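Local structure of toxin 2A (5URP) at residues 46-51 with 89-94; 58-63 with 181-186; 64-69 with 82-87; 147-152 with 191-196. The protein is an ADP-ribosyltransferase toxin and virulence factor that probably transfers ADP-ribose from NAD+ to a host protein, as its C3-like relatives do with Rho GTPases. All coordinates share one frame; numbering follows the deposited sequence.

Interaction 1 of 4, residues 46-51 with 89-94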
loop_
_atom_site.group_PDB
_atom_site.type_symbol
_atom_site.label_atom_id
_atom_site.label_comp_id
_atom_site.label_asym_id
_atom_site.label_seq_id
_atom_site.Cartn_x
_atom_site.Cartn_y
_atom_site.Cartn_z
ATOM N N SER A 46 -11.880 -19.149 -3.038
ATOM C CA SER A 46 -12.287 -20.488 -2.611
ATOM C C SER A 46 -11.510 -20.989 -1.406
ATOM O O SER A 46 -11.851 -22.061 -0.875
ATOM C CB SER A 46 -12.116 -21.503 -3.738
ATOM O OG SER A 46 -10.802 -21.405 -4.224
ATOM N N THR A 47 -10.454 -20.295 -1.000
ATOM C CA THR A 47 -9.713 -20.661 0.202
ATOM C C THR A 47 -10.137 -19.868 1.420
ATOM O O THR A 47 -9.827 -20.281 2.541
ATOM C CB THR A 47 -8.204 -20.467 0.006
ATOM O OG1 THR A 47 -7.869 -19.085 0.040
ATOM C CG2 THR A 47 -7.733 -21.159 -1.315
ATOM N N LEU A 48 -10.860 -18.772 1.217
ATOM C CA LEU A 48 -11.227 -17.850 2.285
ATOM C C LEU A 48 -12.461 -18.325 3.033
ATOM O O LEU A 48 -13.400 -18.860 2.433
ATOM C CB LEU A 48 -11.507 -16.464 1.711
ATOM C CG LEU A 48 -10.324 -15.635 1.232
ATOM C CD1 LEU A 48 -10.849 -14.382 0.526
ATOM C CD2 LEU A 48 -9.440 -15.262 2.411
ATOM N N THR A 49 -12.457 -18.126 4.348
ATOM C CA THR A 49 -13.645 -18.414 5.145
ATOM C C THR A 49 -14.548 -17.185 5.122
ATOM O O THR A 49 -14.110 -16.082 4.837
ATOM C CB THR A 49 -13.310 -18.718 6.599
ATOM O OG1 THR A 49 -12.831 -17.505 7.190
ATOM C CG2 THR A 49 -12.259 -19.818 6.733
ATOM N N GLU A 50 -15.819 -17.388 5.471
ATOM C CA GLU A 50 -16.743 -16.250 5.486
ATOM C C GLU A 50 -16.288 -15.171 6.468
ATOM O O GLU A 50 -16.395 -13.972 6.174
ATOM C CB GLU A 50 -18.163 -16.733 5.802
ATOM C CG GLU A 50 -18.760 -17.602 4.699
ATOM C CD GLU A 50 -18.774 -16.912 3.341
ATOM O OE1 GLU A 50 -19.368 -15.815 3.224
ATOM O OE2 GLU A 50 -18.175 -17.458 2.389
ATOM N N GLU A 51 -15.792 -15.567 7.642
ATOM C CA GLU A 51 -15.311 -14.573 8.601
ATOM C C GLU A 51 -14.068 -13.842 8.107
ATOM O O GLU A 51 -13.932 -12.629 8.346
ATOM C CB GLU A 51 -15.051 -15.236 9.960
ATOM C CG GLU A 51 -14.848 -14.238 11.104
ATOM C CD GLU A 51 -15.897 -13.108 11.127
ATOM O OE1 GLU A 51 -17.107 -13.406 11.244
ATOM O OE2 GLU A 51 -15.512 -11.920 11.009
ATOM N N ASP A 89 -4.447 -11.641 8.809
ATOM C CA ASP A 89 -3.134 -12.265 8.621
ATOM C C ASP A 89 -3.292 -13.623 7.973
ATOM O O ASP A 89 -2.576 -13.965 7.017
ATOM C CB ASP A 89 -2.425 -12.437 9.963
ATOM C CG ASP A 89 -1.886 -11.154 10.533
ATOM O OD1 ASP A 89 -1.944 -10.122 9.862
ATOM O OD2 ASP A 89 -1.361 -11.244 11.669
ATOM N N LYS A 90 -4.220 -14.413 8.499
ATOM C CA LYS A 90 -4.452 -15.767 8.018
ATOM C C LYS A 90 -4.986 -15.761 6.600
ATOM O O LYS A 90 -4.675 -16.665 5.820
ATOM C CB LYS A 90 -5.409 -16.467 8.984
ATOM C CG LYS A 90 -5.821 -17.892 8.686
ATOM C CD LYS A 90 -6.533 -18.516 9.909
ATOM C CE LYS A 90 -7.840 -17.804 10.323
ATOM N NZ LYS A 90 -9.077 -18.271 9.589
ATOM N N ALA A 91 -5.789 -14.748 6.240
ATOM C CA ALA A 91 -6.299 -14.655 4.884
ATOM C C ALA A 91 -5.197 -14.320 3.884
ATOM O O ALA A 91 -5.187 -14.851 2.766
ATOM C CB ALA A 91 -7.421 -13.596 4.831
ATOM N N LEU A 92 -4.286 -13.418 4.225
ATOM C CA LEU A 92 -3.342 -12.977 3.207
ATOM C C LEU A 92 -2.287 -14.026 2.867
ATOM O O LEU A 92 -1.751 -13.986 1.762
ATOM C CB LEU A 92 -2.676 -11.688 3.645
ATOM C CG LEU A 92 -3.633 -10.490 3.708
ATOM C CD1 LEU A 92 -2.940 -9.278 4.331
ATOM C CD2 LEU A 92 -4.221 -10.063 2.344
ATOM N N ILE A 93 -1.996 -14.971 3.761
ATOM C CA ILE A 93 -1.040 -16.028 3.398
ATOM C C ILE A 93 -1.661 -17.103 2.525
ATOM O O ILE A 93 -0.955 -18.019 2.075
ATOM C CB ILE A 93 -0.383 -16.627 4.655
ATOM C CG1 ILE A 93 -1.411 -17.280 5.582
ATOM C CG2 ILE A 93 0.399 -15.518 5.345
ATOM C CD1 ILE A 93 -0.792 -17.966 6.792
ATOM N N LYS A 94 -2.944 -16.997 2.216
ATOM C CA LYS A 94 -3.618 -17.925 1.326
ATOM C C LYS A 94 -3.507 -17.541 -0.147
ATOM O O LYS A 94 -4.154 -18.176 -0.985
ATOM C CB LYS A 94 -5.090 -18.034 1.699
ATOM C CG LYS A 94 -5.319 -18.486 3.128
ATOM C CD LYS A 94 -6.780 -18.760 3.363
ATOM C CE LYS A 94 -7.028 -19.256 4.771
ATOM N NZ LYS A 94 -8.461 -19.584 5.011
HETATM O O HOH W 1 -11.882 -17.934 9.907
#
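Leu48 and Thr47 run past the C-terminal end of helix 79-92, where the CA of Leu48 comes 6.4 Å from the CA of Ala91 and the CA of Thr47 lies 6.8 Å from that of Lys94. Residues 46-49 form the turn between helix 30-45 and helix 50-61, and Thr49 is the N-cap of the second. Its hydroxyl caps a backbone N in the first turn while Glu52 OE1 accepts from Thr49 N, a capping box. On the buried side, Leu48 lays its CD2 on the methyl of Ala91 at 3.6 Å; so small a residue lets the leucine branch come close to the helix backbone. Nearer the surface, Lys94 and Thr47 slide past each other in opposite directions. The lysine is extended beyond CG, its CB and CD brushing Thr47 OG1, and its NZ reaches Thr47 O at 2.9 Å, approaching the oxygen at a C=O...N angle of 144° and tilted out of the carbonyl plane. Lysine suits this place because its long aliphatic part covers the threonine while its ammonium group forms a salt bridge with Glu52 OE1. Thr47 OG1 itself bonds to Trp44 O, in the last turn of helix 30-45, and Trp44 NE1 bonds to Ala91 O. Lys90, in the last turn of helix 79-92, pairs with Glu52 OE2, so that Glu52 gathers it and Lys94, just beyond the helix end. A water completes the set, lying 2.9 Å from Thr49 OG1 and accepting from Lys90 NZ at 2.8 Å.

Interaction 2 of 4, residues 58-63 with 181-186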
loop_
_atom_site.group_PDB
_atom_site.type_symbol
_atom_site.label_atom_id
_atom_site.label_comp_id
_atom_site.label_asym_id
_atom_site.label_seq_id
_atom_site.Cartn_x
_atom_site.Cartn_y
_atom_site.Cartn_z
ATOM N N LEU A 58 -14.421 -5.192 6.277
ATOM C CA LEU A 58 -14.479 -4.196 7.349
ATOM C C LEU A 58 -13.206 -3.381 7.418
ATOM O O LEU A 58 -13.248 -2.180 7.722
ATOM C CB LEU A 58 -14.763 -4.859 8.680
ATOM C CG LEU A 58 -16.153 -5.471 8.813
ATOM C CD1 LEU A 58 -16.224 -6.159 10.148
ATOM C CD2 LEU A 58 -17.271 -4.419 8.655
ATOM N N TYR A 59 -12.060 -4.007 7.147
ATOM C CA TYR A 59 -10.819 -3.267 7.047
ATOM C C TYR A 59 -10.910 -2.217 5.946
ATOM O O TYR A 59 -10.529 -1.061 6.152
ATOM C CB TYR A 59 -9.643 -4.256 6.803
ATOM C CG TYR A 59 -8.371 -3.549 6.400
ATOM C CD1 TYR A 59 -7.500 -3.051 7.354
ATOM C CD2 TYR A 59 -8.061 -3.335 5.060
ATOM C CE1 TYR A 59 -6.345 -2.372 6.984
ATOM C CE2 TYR A 59 -6.935 -2.629 4.691
ATOM C CZ TYR A 59 -6.081 -2.166 5.657
ATOM O OH TYR A 59 -4.968 -1.472 5.271
ATOM N N THR A 60 -11.391 -2.604 4.759
ATOM C CA THR A 60 -11.445 -1.640 3.658
ATOM C C THR A 60 -12.430 -0.519 3.966
ATOM O O THR A 60 -12.270 0.593 3.457
ATOM C CB THR A 60 -11.820 -2.301 2.325
ATOM O OG1 THR A 60 -13.156 -2.815 2.344
ATOM C CG2 THR A 60 -10.766 -3.394 1.877
ATOM N N ARG A 61 -13.435 -0.800 4.784
ATOM C CA ARG A 61 -14.426 0.225 5.137
ATOM C C ARG A 61 -13.811 1.303 6.008
ATOM O O ARG A 61 -14.140 2.482 5.875
ATOM C CB ARG A 61 -15.590 -0.449 5.845
ATOM C CG ARG A 61 -16.729 0.460 6.330
ATOM C CD ARG A 61 -17.847 -0.361 6.993
ATOM N NE ARG A 61 -18.897 0.449 7.595
ATOM C CZ ARG A 61 -18.776 1.045 8.782
ATOM N NH1 ARG A 61 -17.621 0.884 9.463
ATOM N NH2 ARG A 61 -19.745 1.743 9.283
ATOM N N ASN A 62 -12.906 0.916 6.901
ATOM C CA ASN A 62 -12.301 1.864 7.820
ATOM C C ASN A 62 -10.985 1.234 8.297
ATOM O O ASN A 62 -10.955 0.513 9.294
ATOM C CB ASN A 62 -13.221 2.169 8.974
ATOM C CG ASN A 62 -12.673 3.222 9.865
ATOM O OD1 ASN A 62 -11.807 4.011 9.465
ATOM N ND2 ASN A 62 -13.159 3.248 11.098
ATOM N N ALA A 63 -9.911 1.517 7.566
ATOM C CA ALA A 63 -8.622 0.877 7.852
ATOM C C ALA A 63 -7.849 1.548 8.982
ATOM O O ALA A 63 -6.971 0.923 9.582
ATOM C CB ALA A 63 -7.768 0.881 6.586
ATOM N N PRO A 181 -13.155 -7.026 -5.147
ATOM C CA PRO A 181 -14.492 -7.622 -5.249
ATOM C C PRO A 181 -15.247 -7.696 -3.934
ATOM O O PRO A 181 -16.477 -7.863 -3.969
ATOM C CB PRO A 181 -14.209 -9.015 -5.826
ATOM C CG PRO A 181 -12.899 -8.859 -6.559
ATOM C CD PRO A 181 -12.109 -7.924 -5.683
ATOM N N ILE A 182 -14.572 -7.572 -2.783
ATOM C CA ILE A 182 -15.247 -7.525 -1.486
ATOM C C ILE A 182 -14.939 -6.245 -0.725
ATOM O O ILE A 182 -15.356 -6.092 0.425
ATOM C CB ILE A 182 -14.938 -8.765 -0.620
ATOM C CG1 ILE A 182 -13.432 -8.891 -0.331
ATOM C CG2 ILE A 182 -15.499 -10.027 -1.278
ATOM C CD1 ILE A 182 -13.110 -9.981 0.724
ATOM N N SER A 183 -14.331 -5.269 -1.382
ATOM C CA SER A 183 -14.002 -4.031 -0.715
ATOM C C SER A 183 -15.267 -3.219 -0.491
ATOM O O SER A 183 -16.213 -3.281 -1.271
ATOM C CB SER A 183 -13.058 -3.190 -1.559
ATOM O OG SER A 183 -12.826 -1.953 -0.895
ATOM N N TYR A 184 -15.237 -2.438 0.570
ATOM C CA TYR A 184 -16.284 -1.454 0.817
ATOM C C TYR A 184 -16.265 -0.324 -0.212
ATOM O O TYR A 184 -17.286 0.388 -0.357
ATOM C CB TYR A 184 -16.109 -0.907 2.224
ATOM C CG TYR A 184 -17.276 -0.079 2.683
ATOM C CD1 TYR A 184 -18.409 -0.679 3.166
ATOM C CD2 TYR A 184 -17.247 1.307 2.617
ATOM C CE1 TYR A 184 -19.511 0.087 3.588
ATOM C CE2 TYR A 184 -18.324 2.079 3.012
ATOM C CZ TYR A 184 -19.459 1.472 3.502
ATOM O OH TYR A 184 -20.539 2.196 3.917
ATOM N N TYR A 185 -15.133 -0.117 -0.897
ATOM C CA TYR A 185 -14.948 0.932 -1.904
ATOM C C TYR A 185 -14.543 0.299 -3.232
ATOM O O TYR A 185 -13.386 0.405 -3.671
ATOM C CB TYR A 185 -13.907 1.946 -1.448
ATOM C CG TYR A 185 -14.273 2.687 -0.191
ATOM C CD1 TYR A 185 -15.219 3.683 -0.211
ATOM C CD2 TYR A 185 -13.668 2.397 1.033
ATOM C CE1 TYR A 185 -15.563 4.374 0.930
ATOM C CE2 TYR A 185 -13.984 3.103 2.166
ATOM C CZ TYR A 185 -14.941 4.082 2.120
ATOM O OH TYR A 185 -15.313 4.829 3.233
ATOM N N PRO A 186 -15.467 -0.392 -3.884
ATOM C CA PRO A 186 -15.171 -0.957 -5.202
ATOM C C PRO A 186 -14.756 0.132 -6.182
ATOM O O PRO A 186 -15.342 1.217 -6.228
ATOM C CB PRO A 186 -16.492 -1.624 -5.609
ATOM C CG PRO A 186 -17.546 -0.959 -4.767
ATOM C CD PRO A 186 -16.852 -0.664 -3.467
HETATM O O HOH W 2 -13.759 4.921 5.313
#
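The aliphatic part of Arg61 lies across one face of the Tyr184 ring, with CG almost exactly over the centre, 3.6 Å from the ring centroid. This is a CH-pi contact of chain on ring: Arg61 is fully extended from CG to NE, CB touching Tyr184 CG and CD passing above CE1. The guanidinium has risen well above the ring and past its rim near CE1, and the two planes stand 76° apart; with Arg61 CZ 5.7 Å from the Tyr184 centroid, any cation-pi attraction is at most weak. Arginine suits this exposed site because its methylenes cover the aromatic ring while its charge stays at the surface. Tyr185 is turned differently. Its ring takes Tyr184 CD2 over one face and presents its edge to the end of helix 50-61, where CE2 lies 3.3 Å from Thr60 O. The buried Thr60 points from the helix at the loop. With OG1 between its backbone N and carbonyl carbon (chi1 66°), the hydroxyl donates back to Thr57 O, and the same oxygen accepts from Tyr184 N, at 2.8 Å and an almost straight 175°. One turn earlier, Thr57 OG1 bonds to Ile182 O, so helix 50-61 grips the loop through two threonines. Within the loop, Ser183 OG accepts from Tyr185 N at 2.9 Å and forms an ST turn that bends the backbone at the two tyrosines. Lying just before strand 190-193, the loop is consistent with the ADP-ribosyltransferase turn-turn (ARTT) loop that precedes the QxE motif in C3-like toxins.

Interaction 3 of 4, residues 64-69 with 82-87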
loop_
_atom_site.group_PDB
_atom_site.type_symbol
_atom_site.label_atom_id
_atom_site.label_comp_id
_atom_site.label_asym_id
_atom_site.label_seq_id
_atom_site.Cartn_x
_atom_site.Cartn_y
_atom_site.Cartn_z
ATOM N N SER A 64 -8.138 2.805 9.289
ATOM C CA SER A 64 -7.271 3.559 10.193
ATOM C C SER A 64 -7.194 3.001 11.603
ATOM O O SER A 64 -6.090 3.023 12.180
ATOM C CB SER A 64 -7.728 5.026 10.248
ATOM O OG SER A 64 -7.337 5.707 9.075
ATOM N N PRO A 65 -8.272 2.500 12.216
ATOM C CA PRO A 65 -8.143 1.964 13.585
ATOM C C PRO A 65 -7.180 0.794 13.687
ATOM O O PRO A 65 -6.342 0.740 14.600
ATOM C CB PRO A 65 -9.579 1.534 13.915
ATOM C CG PRO A 65 -10.435 2.386 13.060
ATOM C CD PRO A 65 -9.683 2.574 11.796
ATOM N N ILE A 66 -7.316 -0.171 12.784
ATOM C CA ILE A 66 -6.422 -1.321 12.777
ATOM C C ILE A 66 -4.994 -0.873 12.530
ATOM O O ILE A 66 -4.071 -1.290 13.239
ATOM C CB ILE A 66 -6.897 -2.353 11.740
ATOM C CG1 ILE A 66 -8.054 -3.168 12.330
ATOM C CG2 ILE A 66 -5.764 -3.288 11.351
ATOM C CD1 ILE A 66 -8.767 -4.088 11.335
ATOM N N ASN A 67 -4.779 -0.021 11.517
ATOM C CA ASN A 67 -3.400 0.320 11.164
ATOM C C ASN A 67 -2.751 1.191 12.228
ATOM O O ASN A 67 -1.569 1.010 12.549
ATOM C CB ASN A 67 -3.342 0.970 9.789
ATOM C CG ASN A 67 -3.555 -0.046 8.675
ATOM O OD1 ASN A 67 -3.352 -1.262 8.863
ATOM N ND2 ASN A 67 -3.972 0.433 7.518
ATOM N N THR A 68 -3.502 2.133 12.797
ATOM C CA THR A 68 -2.993 2.920 13.909
ATOM C C THR A 68 -2.649 2.033 15.089
ATOM O O THR A 68 -1.631 2.237 15.766
ATOM C CB THR A 68 -4.030 3.970 14.322
ATOM O OG1 THR A 68 -4.295 4.830 13.208
ATOM C CG2 THR A 68 -3.512 4.792 15.463
ATOM N N TYR A 69 -3.510 1.071 15.381
ATOM C CA TYR A 69 -3.248 0.160 16.483
ATOM C C TYR A 69 -1.934 -0.578 16.258
ATOM O O TYR A 69 -1.082 -0.647 17.144
ATOM C CB TYR A 69 -4.425 -0.806 16.596
ATOM C CG TYR A 69 -4.272 -1.912 17.594
ATOM C CD1 TYR A 69 -4.510 -1.694 18.939
ATOM C CD2 TYR A 69 -3.930 -3.187 17.189
ATOM C CE1 TYR A 69 -4.385 -2.718 19.852
ATOM C CE2 TYR A 69 -3.806 -4.209 18.086
ATOM C CZ TYR A 69 -4.034 -3.977 19.415
ATOM O OH TYR A 69 -3.912 -4.999 20.329
ATOM N N ASP A 82 -6.935 -7.743 18.175
ATOM C CA ASP A 82 -6.009 -8.821 17.829
ATOM C C ASP A 82 -6.716 -9.924 17.049
ATOM O O ASP A 82 -6.128 -10.534 16.149
ATOM C CB ASP A 82 -5.364 -9.391 19.098
ATOM C CG ASP A 82 -4.468 -8.387 19.796
ATOM O OD1 ASP A 82 -4.138 -7.357 19.154
ATOM O OD2 ASP A 82 -4.108 -8.615 20.966
ATOM N N LYS A 83 -7.966 -10.213 17.412
ATOM C CA LYS A 83 -8.766 -11.212 16.706
ATOM C C LYS A 83 -8.975 -10.834 15.246
ATOM O O LYS A 83 -8.902 -11.688 14.355
ATOM C CB LYS A 83 -10.106 -11.355 17.424
ATOM C CG LYS A 83 -11.211 -12.088 16.675
ATOM C CD LYS A 83 -12.576 -11.881 17.377
ATOM C CE LYS A 83 -13.151 -10.456 17.168
ATOM N NZ LYS A 83 -13.543 -10.189 15.743
ATOM N N LYS A 84 -9.262 -9.559 14.980
ATOM C CA LYS A 84 -9.400 -9.109 13.598
ATOM C C LYS A 84 -8.097 -9.263 12.832
ATOM O O LYS A 84 -8.086 -9.676 11.666
ATOM C CB LYS A 84 -9.831 -7.644 13.565
ATOM C CG LYS A 84 -11.107 -7.334 14.270
ATOM C CD LYS A 84 -11.512 -5.903 13.907
ATOM C CE LYS A 84 -12.928 -5.594 14.332
ATOM N NZ LYS A 84 -12.905 -4.929 15.655
ATOM N N ILE A 85 -6.988 -8.899 13.468
ATOM C CA ILE A 85 -5.685 -8.937 12.819
ATOM C C ILE A 85 -5.261 -10.381 12.543
ATOM O O ILE A 85 -4.668 -10.671 11.499
ATOM C CB ILE A 85 -4.680 -8.174 13.699
ATOM C CG1 ILE A 85 -5.024 -6.671 13.653
ATOM C CG2 ILE A 85 -3.231 -8.441 13.288
ATOM C CD1 ILE A 85 -4.462 -5.922 14.827
ATOM N N GLU A 86 -5.591 -11.305 13.450
ATOM C CA GLU A 86 -5.315 -12.724 13.214
ATOM C C GLU A 86 -6.043 -13.226 11.969
ATOM O O GLU A 86 -5.473 -13.966 11.158
ATOM C CB GLU A 86 -5.705 -13.539 14.458
ATOM C CG GLU A 86 -5.601 -15.038 14.312
ATOM C CD GLU A 86 -6.052 -15.777 15.568
ATOM O OE1 GLU A 86 -6.502 -15.116 16.534
ATOM O OE2 GLU A 86 -5.957 -17.022 15.583
ATOM N N LEU A 87 -7.289 -12.791 11.770
ATOM C CA LEU A 87 -8.077 -13.234 10.624
ATOM C C LEU A 87 -7.523 -12.683 9.316
ATOM O O LEU A 87 -7.386 -13.414 8.325
ATOM C CB LEU A 87 -9.540 -12.812 10.831
ATOM C CG LEU A 87 -10.301 -13.651 11.849
ATOM C CD1 LEU A 87 -11.590 -12.956 12.338
ATOM C CD2 LEU A 87 -10.636 -14.988 11.242
#
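Tyr69 and Asp82 make the polar part of a contact between helices 64-72 and 79-92, whose local axes pass 11.0 Å apart at 95°. The tyrosine OH donates to Asp82 OD1 at 2.6 Å, meeting the carboxylate on its syn side though 30° out of its plane, and the side chains cross at about a right angle. Tyrosine is long enough for this: with CG anti to the backbone N (chi1 174°) the ring is carried across to the first turns of the other helix. The hydroxyl also accepts from Lys78 N, and Asp82 OD2 accepts from Gly76 N, so the pair fastens the connecting loop as well. A carboxylate near the start of helix 79-92 probably also gains from the helix dipole.

The apolar contacts lie alongside. Ile85 CD1 comes within 3.7 Å of Tyr69 CD2, reaching the ring obliquely, while its CG1 meets Ile66 CG2 at 4.2 Å as the isoleucines slide past each other in opposite directions. Ile66 CD1 reaches the aliphatic CD of Lys84, whose chain then bends at its last torsion, leaving the ammonium group farther from Ile66. Branched isoleucines fill the crossing, and both also rest on Tyr148.

Consecutive helices packed nearly at right angles, joined by a tyrosine-aspartate hydrogen bond, are consistent with the N-terminal helical region that packs against the beta core in C3-like ADP-ribosyltransferases.

Interaction 4 of 4, residues 147-152 with 191-196; sequences GYLSTS and MLLPRD
Thr151 carries its OG1 between backbone N and carbonyl carbon (chi1 71°), which turns the hydroxyl back onto Met191 O at 2.9 Å, while Tyr148, with CG beside its backbone N (chi1 -62°), brings one face of its ring against Arg195 CB. Thr151 N reaches Met191 O as well, from the opposite face of the carbonyl plane, so two donors grip one oxygen. Strands 149-152 and 191-193 are antiparallel: Leu149-Leu193 and Thr151-Met191 are hydrogen-bonded pairs, Ser150-Leu192 the non-hydrogen-bonded one between them. Leucines suit the buried sheet, with Leu149 CD2 beside Leu193 CD1 at 3.8 Å. Past the strands, Arg195 CB sits toward the rim of the Tyr148 ring, and Arg195 CA-H points at Gly147 O, 3.3 Å from CA. Asp89 holds both polar ends, accepting from Tyr148 OH and bridging to Arg195 NE. On the other face from Thr151, Ser150 OG bonds to Glu190, while Ser150 O meets Arg105. Ser150-Thr151-Ser152 probably corresponds to the STS motif of R-S-E class ADP-ribosyltransferases, as its sequence and strand position suggest; the bonded strand would then hold Ser150 where its OG can help orient Glu190, probably the glutamate of the QxE motif.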
loop_
_atom_site.group_PDB
_atom_site.type_symbol
_atom_site.label_atom_id
_atom_site.label_comp_id
_atom_site.label_asym_id
_atom_site.label_seq_id
_atom_site.Cartn_x
_atom_site.Cartn_y
_atom_site.Cartn_z
ATOM N N GLY A 147 1.515 -1.358 9.981
ATOM C CA GLY A 147 0.146 -1.662 9.602
ATOM C C GLY A 147 0.090 -2.531 8.367
ATOM O O GLY A 147 1.105 -2.877 7.778
ATOM N N TYR A 148 -1.129 -2.874 7.934
ATOM C CA TYR A 148 -1.262 -3.434 6.600
ATOM C C TYR A 148 -0.935 -2.375 5.545
ATOM O O TYR A 148 -1.048 -1.169 5.774
ATOM C CB TYR A 148 -2.674 -3.992 6.384
ATOM C CG TYR A 148 -3.000 -5.123 7.322
ATOM C CD1 TYR A 148 -2.558 -6.433 7.066
ATOM C CD2 TYR A 148 -3.687 -4.880 8.492
ATOM C CE1 TYR A 148 -2.851 -7.461 7.957
ATOM C CE2 TYR A 148 -3.971 -5.882 9.390
ATOM C CZ TYR A 148 -3.550 -7.171 9.126
ATOM O OH TYR A 148 -3.865 -8.105 10.055
ATOM N N LEU A 149 -0.530 -2.834 4.382
ATOM C CA LEU A 149 -0.108 -1.949 3.305
ATOM C C LEU A 149 -1.122 -2.052 2.174
ATOM O O LEU A 149 -1.096 -2.986 1.369
ATOM C CB LEU A 149 1.308 -2.303 2.861
ATOM C CG LEU A 149 2.005 -1.333 1.923
ATOM C CD1 LEU A 149 2.063 0.068 2.502
ATOM C CD2 LEU A 149 3.425 -1.847 1.641
ATOM N N SER A 150 -2.024 -1.063 2.123
ATOM C CA SER A 150 -3.022 -0.959 1.075
ATOM C C SER A 150 -2.415 -0.225 -0.114
ATOM O O SER A 150 -1.878 0.882 0.041
ATOM C CB SER A 150 -4.255 -0.190 1.578
ATOM O OG SER A 150 -4.974 -0.907 2.569
ATOM N N THR A 151 -2.527 -0.826 -1.293
ATOM C CA THR A 151 -1.985 -0.289 -2.529
ATOM C C THR A 151 -3.033 -0.509 -3.609
ATOM O O THR A 151 -4.069 -1.125 -3.358
ATOM C CB THR A 151 -0.682 -0.989 -2.928
ATOM O OG1 THR A 151 -0.970 -2.314 -3.368
ATOM C CG2 THR A 151 0.290 -1.032 -1.761
ATOM N N SER A 152 -2.788 0.021 -4.806
ATOM C CA SER A 152 -3.704 -0.137 -5.931
ATOM C C SER A 152 -2.970 -0.637 -7.164
ATOM O O SER A 152 -1.812 -0.275 -7.424
ATOM C CB SER A 152 -4.403 1.208 -6.284
ATOM O OG SER A 152 -5.308 1.043 -7.374
ATOM N N MET A 191 -4.784 -3.835 -3.839
ATOM C CA MET A 191 -3.955 -4.994 -3.511
ATOM C C MET A 191 -3.512 -4.795 -2.066
ATOM O O MET A 191 -2.850 -3.800 -1.740
ATOM C CB MET A 191 -2.743 -5.112 -4.437
ATOM C CG MET A 191 -3.048 -5.366 -5.871
ATOM S SD MET A 191 -3.733 -7.002 -6.186
ATOM C CE MET A 191 -2.410 -8.034 -5.625
ATOM N N LEU A 192 -3.861 -5.740 -1.199
ATOM C CA LEU A 192 -3.583 -5.619 0.219
ATOM C C LEU A 192 -2.383 -6.488 0.547
ATOM O O LEU A 192 -2.400 -7.686 0.256
ATOM C CB LEU A 192 -4.797 -6.049 1.027
ATOM C CG LEU A 192 -4.703 -5.964 2.544
ATOM C CD1 LEU A 192 -4.331 -4.580 3.010
ATOM C CD2 LEU A 192 -6.007 -6.412 3.194
ATOM N N LEU A 193 -1.362 -5.888 1.126
ATOM C CA LEU A 193 -0.154 -6.632 1.484
ATOM C C LEU A 193 -0.127 -6.849 2.992
ATOM O O LEU A 193 -0.689 -6.067 3.770
ATOM C CB LEU A 193 1.112 -5.886 1.049
ATOM C CG LEU A 193 1.601 -5.916 -0.402
ATOM C CD1 LEU A 193 2.439 -4.665 -0.653
ATOM C CD2 LEU A 193 2.459 -7.076 -0.758
ATOM N N PRO A 194 0.548 -7.906 3.442
ATOM C CA PRO A 194 0.612 -8.215 4.867
ATOM C C PRO A 194 1.182 -7.081 5.687
ATOM O O PRO A 194 1.943 -6.247 5.188
ATOM C CB PRO A 194 1.561 -9.429 4.917
ATOM C CG PRO A 194 1.495 -10.033 3.564
ATOM C CD PRO A 194 1.197 -8.929 2.604
ATOM N N ARG A 195 0.797 -7.049 6.956
ATOM C CA ARG A 195 1.466 -6.165 7.892
ATOM C C ARG A 195 2.935 -6.571 8.046
ATOM O O ARG A 195 3.327 -7.687 7.726
ATOM C CB ARG A 195 0.739 -6.178 9.234
ATOM C CG ARG A 195 0.913 -7.418 10.082
ATOM C CD ARG A 195 -0.052 -7.386 11.261
ATOM N NE ARG A 195 0.003 -8.607 12.046
ATOM C CZ ARG A 195 0.804 -8.815 13.080
ATOM N NH1 ARG A 195 1.669 -7.888 13.487
ATOM N NH2 ARG A 195 0.741 -9.972 13.713
ATOM N N ASP A 196 3.740 -5.621 8.520
ATOM C CA ASP A 196 5.183 -5.770 8.654
ATOM C C ASP A 196 5.873 -6.020 7.313
ATOM O O ASP A 196 6.902 -6.709 7.250
ATOM C CB ASP A 196 5.501 -6.888 9.652
ATOM C CG ASP A 196 5.123 -6.528 11.081
ATOM O OD1 ASP A 196 5.254 -5.350 11.456
ATOM O OD2 ASP A 196 4.765 -7.441 11.859
HETATM O O HOH W 3 2.977 -3.705 5.792
#

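All four contacts belong to the ADP-ribosyltransferase family region, their centres 12 to 15 Å apart, with interaction 4 about 5 Å from the middle of the chain and interaction 1 farthest out at 19 Å. Interactions 1 and 2 share helix 50-61 and cross along the sequence; interactions 1 and 3 share helix 79-92, and 3 is nested within the loops closed by both 1 and 2. Interaction 4 follows 1 and 3 in series but crosses 2, whose second segment lies between its own two. Tyr59 of 58-63 reaches both Asn67 of 64-69 and Ser150 of 147-152, and Asn67 meets Tyr148 N. The N-terminal helices are thereby tied to the strand pair carrying the probable STS motif.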